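Local coordinates for protein KmHsv2 (Kluyveromyces marxianus, PDB 3VU4) that probably binds phosphoinositides on membranes as a seven-bladed beta-propeller of the PROPPIN family, related to the autophagy protein Atg18, at residues V83-D88 with Q92-I97. Sequence-based numbering, arbitrary orientation.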
ATOM      1  N   VAL A  83      12.185 -17.781   0.416  1.00 54.24           N
ATOM      2  CA  VAL A  83      10.774 -17.439   0.527  1.00 54.57           C
ATOM      3  C   VAL A  83       9.947 -18.720   0.553  1.00 55.85           C
ATOM      4  O   VAL A  83       9.923 -19.478  -0.417  1.00 56.59           O
ATOM      5  CB  VAL A  83      10.313 -16.565  -0.658  1.00 53.99           C
ATOM      6  CG1 VAL A  83       8.807 -16.371  -0.606  1.00 54.19           C
ATOM      7  CG2 VAL A  83      11.027 -15.219  -0.623  1.00 54.24           C
ATOM      8  N   HIS A  84       9.266 -18.957   1.666  1.00 56.01           N
ATOM      9  CA  HIS A  84       8.459 -20.155   1.815  1.00 55.62           C
ATOM     10  C   HIS A  84       7.009 -19.949   1.421  1.00 56.72           C
ATOM     11  O   HIS A  84       6.346 -19.054   1.940  1.00 56.33           O
ATOM     12  CB  HIS A  84       8.469 -20.630   3.267  1.00 55.55           C
ATOM     13  CG  HIS A  84       9.824 -20.980   3.794  1.00 56.91           C
ATOM     14  ND1 HIS A  84      10.172 -22.266   4.148  1.00 57.83           N
ATOM     15  CD2 HIS A  84      10.896 -20.206   4.088  1.00 57.82           C
ATOM     16  CE1 HIS A  84      11.397 -22.269   4.640  1.00 57.92           C
ATOM     17  NE2 HIS A  84      11.858 -21.031   4.615  1.00 59.00           N
ATOM     18  N   ILE A  85       6.514 -20.771   0.502  1.00 57.29           N
ATOM     19  CA  ILE A  85       5.108 -20.699   0.137  1.00 58.59           C
ATOM     20  C   ILE A  85       4.539 -21.759   1.072  1.00 60.30           C
ATOM     21  O   ILE A  85       4.904 -22.925   0.974  1.00 60.63           O
ATOM     22  CB  ILE A  85       4.869 -21.103  -1.319  1.00 57.69           C
ATOM     23  CG1 ILE A  85       5.763 -20.268  -2.239  1.00 57.44           C
ATOM     24  CG2 ILE A  85       3.403 -20.887  -1.679  1.00 57.13           C
ATOM     25  CD1 ILE A  85       5.518 -18.779  -2.154  1.00 56.57           C
ATOM     26  N   TRP A  86       3.668 -21.349   1.988  1.00 62.60           N
ATOM     27  CA  TRP A  86       3.101 -22.257   2.985  1.00 64.11           C
ATOM     28  C   TRP A  86       1.591 -22.429   2.898  1.00 65.99           C
ATOM     29  O   TRP A  86       0.872 -21.511   2.507  1.00 66.54           O
ATOM     30  CB  TRP A  86       3.515 -21.752   4.373  1.00 63.07           C
ATOM     31  CG  TRP A  86       2.849 -22.372   5.565  1.00 62.87           C
ATOM     32  CD1 TRP A  86       1.599 -22.094   6.050  1.00 63.52           C
ATOM     33  CD2 TRP A  86       3.447 -23.282   6.496  1.00 62.50           C
ATOM     34  NE1 TRP A  86       1.387 -22.770   7.233  1.00 63.25           N
ATOM     35  CE2 TRP A  86       2.504 -23.507   7.526  1.00 63.00           C
ATOM     36  CE3 TRP A  86       4.686 -23.932   6.559  1.00 62.92           C
ATOM     37  CZ2 TRP A  86       2.770 -24.348   8.613  1.00 63.52           C
ATOM     38  CZ3 TRP A  86       4.949 -24.770   7.639  1.00 63.71           C
ATOM     39  CH2 TRP A  86       3.992 -24.972   8.650  1.00 63.56           C
ATOM     40  N   ASP A  87       1.121 -23.618   3.267  1.00 68.27           N
ATOM     41  CA  ASP A  87      -0.302 -23.939   3.237  1.00 70.33           C
ATOM     42  C   ASP A  87      -0.900 -23.760   4.632  1.00 71.78           C
ATOM     43  O   ASP A  87      -0.436 -24.359   5.601  1.00 71.55           O
ATOM     44  CB  ASP A  87      -0.504 -25.382   2.759  1.00 71.02           C
ATOM     45  CG  ASP A  87      -1.945 -25.674   2.360  1.00 72.96           C
ATOM     46  OD1 ASP A  87      -2.855 -25.468   3.191  1.00 72.95           O
ATOM     47  OD2 ASP A  87      -2.165 -26.115   1.209  1.00 74.41           O
ATOM     48  N   ASP A  88      -1.934 -22.930   4.715  1.00 73.80           N
ATOM     49  CA  ASP A  88      -2.619 -22.635   5.969  1.00 75.27           C
ATOM     50  C   ASP A  88      -3.278 -23.827   6.631  1.00 75.91           C
ATOM     51  O   ASP A  88      -2.952 -24.180   7.762  1.00 75.67           O
ATOM     52  CB  ASP A  88      -3.694 -21.579   5.745  1.00 75.93           C
ATOM     53  CG  ASP A  88      -3.239 -20.206   6.141  1.00 77.42           C
ATOM     54  OD1 ASP A  88      -2.577 -20.094   7.193  1.00 78.99           O
ATOM     55  OD2 ASP A  88      -3.553 -19.242   5.414  1.00 78.02           O
ATOM     56  N   GLN A  92       1.717 -26.925   5.846  1.00 74.29           N
ATOM     57  CA  GLN A  92       2.824 -27.546   5.138  1.00 74.39           C
ATOM     58  C   GLN A  92       3.468 -26.631   4.113  1.00 72.83           C
ATOM     59  O   GLN A  92       2.788 -25.865   3.441  1.00 72.66           O
ATOM     60  CB  GLN A  92       2.283 -28.785   4.440  1.00 77.44           C
ATOM     61  CG  GLN A  92       3.253 -29.912   4.212  1.00 80.89           C
ATOM     62  CD  GLN A  92       2.513 -31.171   3.804  1.00 82.87           C
ATOM     63  OE1 GLN A  92       1.880 -31.215   2.747  1.00 82.86           O
ATOM     64  NE2 GLN A  92       2.566 -32.194   4.653  1.00 84.13           N
ATOM     65  N   ASP A  93       4.788 -26.714   3.999  1.00 71.58           N
ATOM     66  CA  ASP A  93       5.518 -25.919   3.022  1.00 70.77           C
ATOM     67  C   ASP A  93       5.153 -26.536   1.672  1.00 70.44           C
ATOM     68  O   ASP A  93       5.336 -27.734   1.473  1.00 71.87           O
ATOM     69  CB  ASP A  93       7.026 -26.053   3.267  1.00 71.53           C
ATOM     70  CG  ASP A  93       7.701 -24.725   3.570  1.00 72.22           C
ATOM     71  OD1 ASP A  93       7.109 -23.909   4.307  1.00 72.64           O
ATOM     72  OD2 ASP A  93       8.834 -24.506   3.088  1.00 72.32           O
ATOM     73  N   VAL A  94       4.610 -25.741   0.755  1.00 69.11           N
ATOM     74  CA  VAL A  94       4.244 -26.264  -0.556  1.00 67.06           C
ATOM     75  C   VAL A  94       5.303 -25.866  -1.567  1.00 66.81           C
ATOM     76  O   VAL A  94       5.199 -26.194  -2.746  1.00 68.29           O
ATOM     77  CB  VAL A  94       2.890 -25.712  -1.045  1.00 66.78           C
ATOM     78  CG1 VAL A  94       3.038 -24.254  -1.440  1.00 66.42           C
ATOM     79  CG2 VAL A  94       2.396 -26.524  -2.232  1.00 66.12           C
ATOM     80  N   SER A  95       6.322 -25.150  -1.103  1.00 66.11           N
ATOM     81  CA  SER A  95       7.395 -24.704  -1.982  1.00 65.50           C
ATOM     82  C   SER A  95       8.424 -23.827  -1.272  1.00 65.33           C
ATOM     83  O   SER A  95       8.145 -23.219  -0.239  1.00 65.59           O
ATOM     84  CB  SER A  95       6.815 -23.927  -3.163  1.00 64.79           C
ATOM     85  OG  SER A  95       7.852 -23.455  -4.000  1.00 69.00           O
ATOM     86  N   ARG A  96       9.622 -23.782  -1.841  1.00 65.09           N
ATOM     87  CA  ARG A  96      10.722 -22.981  -1.327  1.00 64.87           C
ATOM     88  C   ARG A  96      11.291 -22.302  -2.562  1.00 64.50           C
ATOM     89  O   ARG A  96      11.341 -22.908  -3.633  1.00 65.74           O
ATOM     90  CB  ARG A  96      11.810 -23.862  -0.718  1.00 67.15           C
ATOM     91  CG  ARG A  96      12.030 -23.737   0.785  1.00 72.18           C
ATOM     92  CD  ARG A  96      13.373 -24.388   1.150  1.00 76.20           C
ATOM     93  NE  ARG A  96      13.515 -25.702   0.519  1.00 81.07           N
ATOM     94  CZ  ARG A  96      14.670 -26.339   0.332  1.00 82.14           C
ATOM     95  NH1 ARG A  96      15.812 -25.790   0.726  1.00 83.02           N
ATOM     96  NH2 ARG A  96      14.683 -27.531  -0.253  1.00 81.33           N
ATOM     97  N   ILE A  97      11.699 -21.047  -2.423  1.00 62.69           N
ATOM     98  CA  ILE A  97      12.283 -20.310  -3.535  1.00 60.69           C
ATOM     99  C   ILE A  97      13.448 -19.535  -2.949  1.00 60.24           C
ATOM    100  O   ILE A  97      13.300 -18.870  -1.926  1.00 60.84           O
ATOM    101  CB  ILE A  97      11.265 -19.341  -4.168  1.00 60.01           C
ATOM    102  CG1 ILE A  97      10.084 -20.128  -4.733  1.00 59.97           C
ATOM    103  CG2 ILE A  97      11.926 -18.543  -5.272  1.00 58.79           C
ATOM    104  CD1 ILE A  97       8.932 -19.257  -5.201  1.00 60.98           C
TER
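His84 donates from ND1 to Asp93 OD2 over 2.8 Å, across the hairpin that pairs strand 82-87 with 92-98, the third and fourth strands of one four-stranded propeller blade. The proton meets the syn lone pair of OD2, although OD2 sits 17° out of the imidazole plane; the second contact, to OD1, is weak. Both side chains rise on one face of the sheet, and the bond is diagonal because their direct partners are Arg96 and Trp86; with CG anti to its carbonyl carbon (chi1 -61°), the His84 ring brings ND1 to Asp93. A buttressing hydrogen bond of this kind would probably favour protonation of the ring.

The backbone is antiparallel, and its register slips by one residue between Ile85 and Trp86. Val94 and Ser95 both face Ile85, the definition of a classic beta bulge: Ile85 O takes Val94 N at 2.8 Å and Ser95 N only weakly. Beyond the bulge Asp87 N reaches Gln92 O at 2.8 Å, while Val83 N and Ile97 O, also 2.8 Å apart, close the other end with a nearly straight bond.

Trp86 lays one ring face over the Gln92 backbone, Gln92 N standing 3.8 Å above the ring centre. At its edge the CE3 corner meets Asp93 OD1, which lies near the ring plane, 3.3 Å away; the carboxylate is turned 75° to the indole. Replacing Trp86 by alanine is likely to uncover the Gln92 backbone and take the flanking edge from Asp93, leaving the carboxylate freer to turn; Phe75, which also meets the His84 ring, would lose a neighbour too. On the other face, Ile85 and Ile97 both pack on Ile113 of the next blade. At the bulge, Ile85 CG2 touches Val94 CG1 at 3.4 Å.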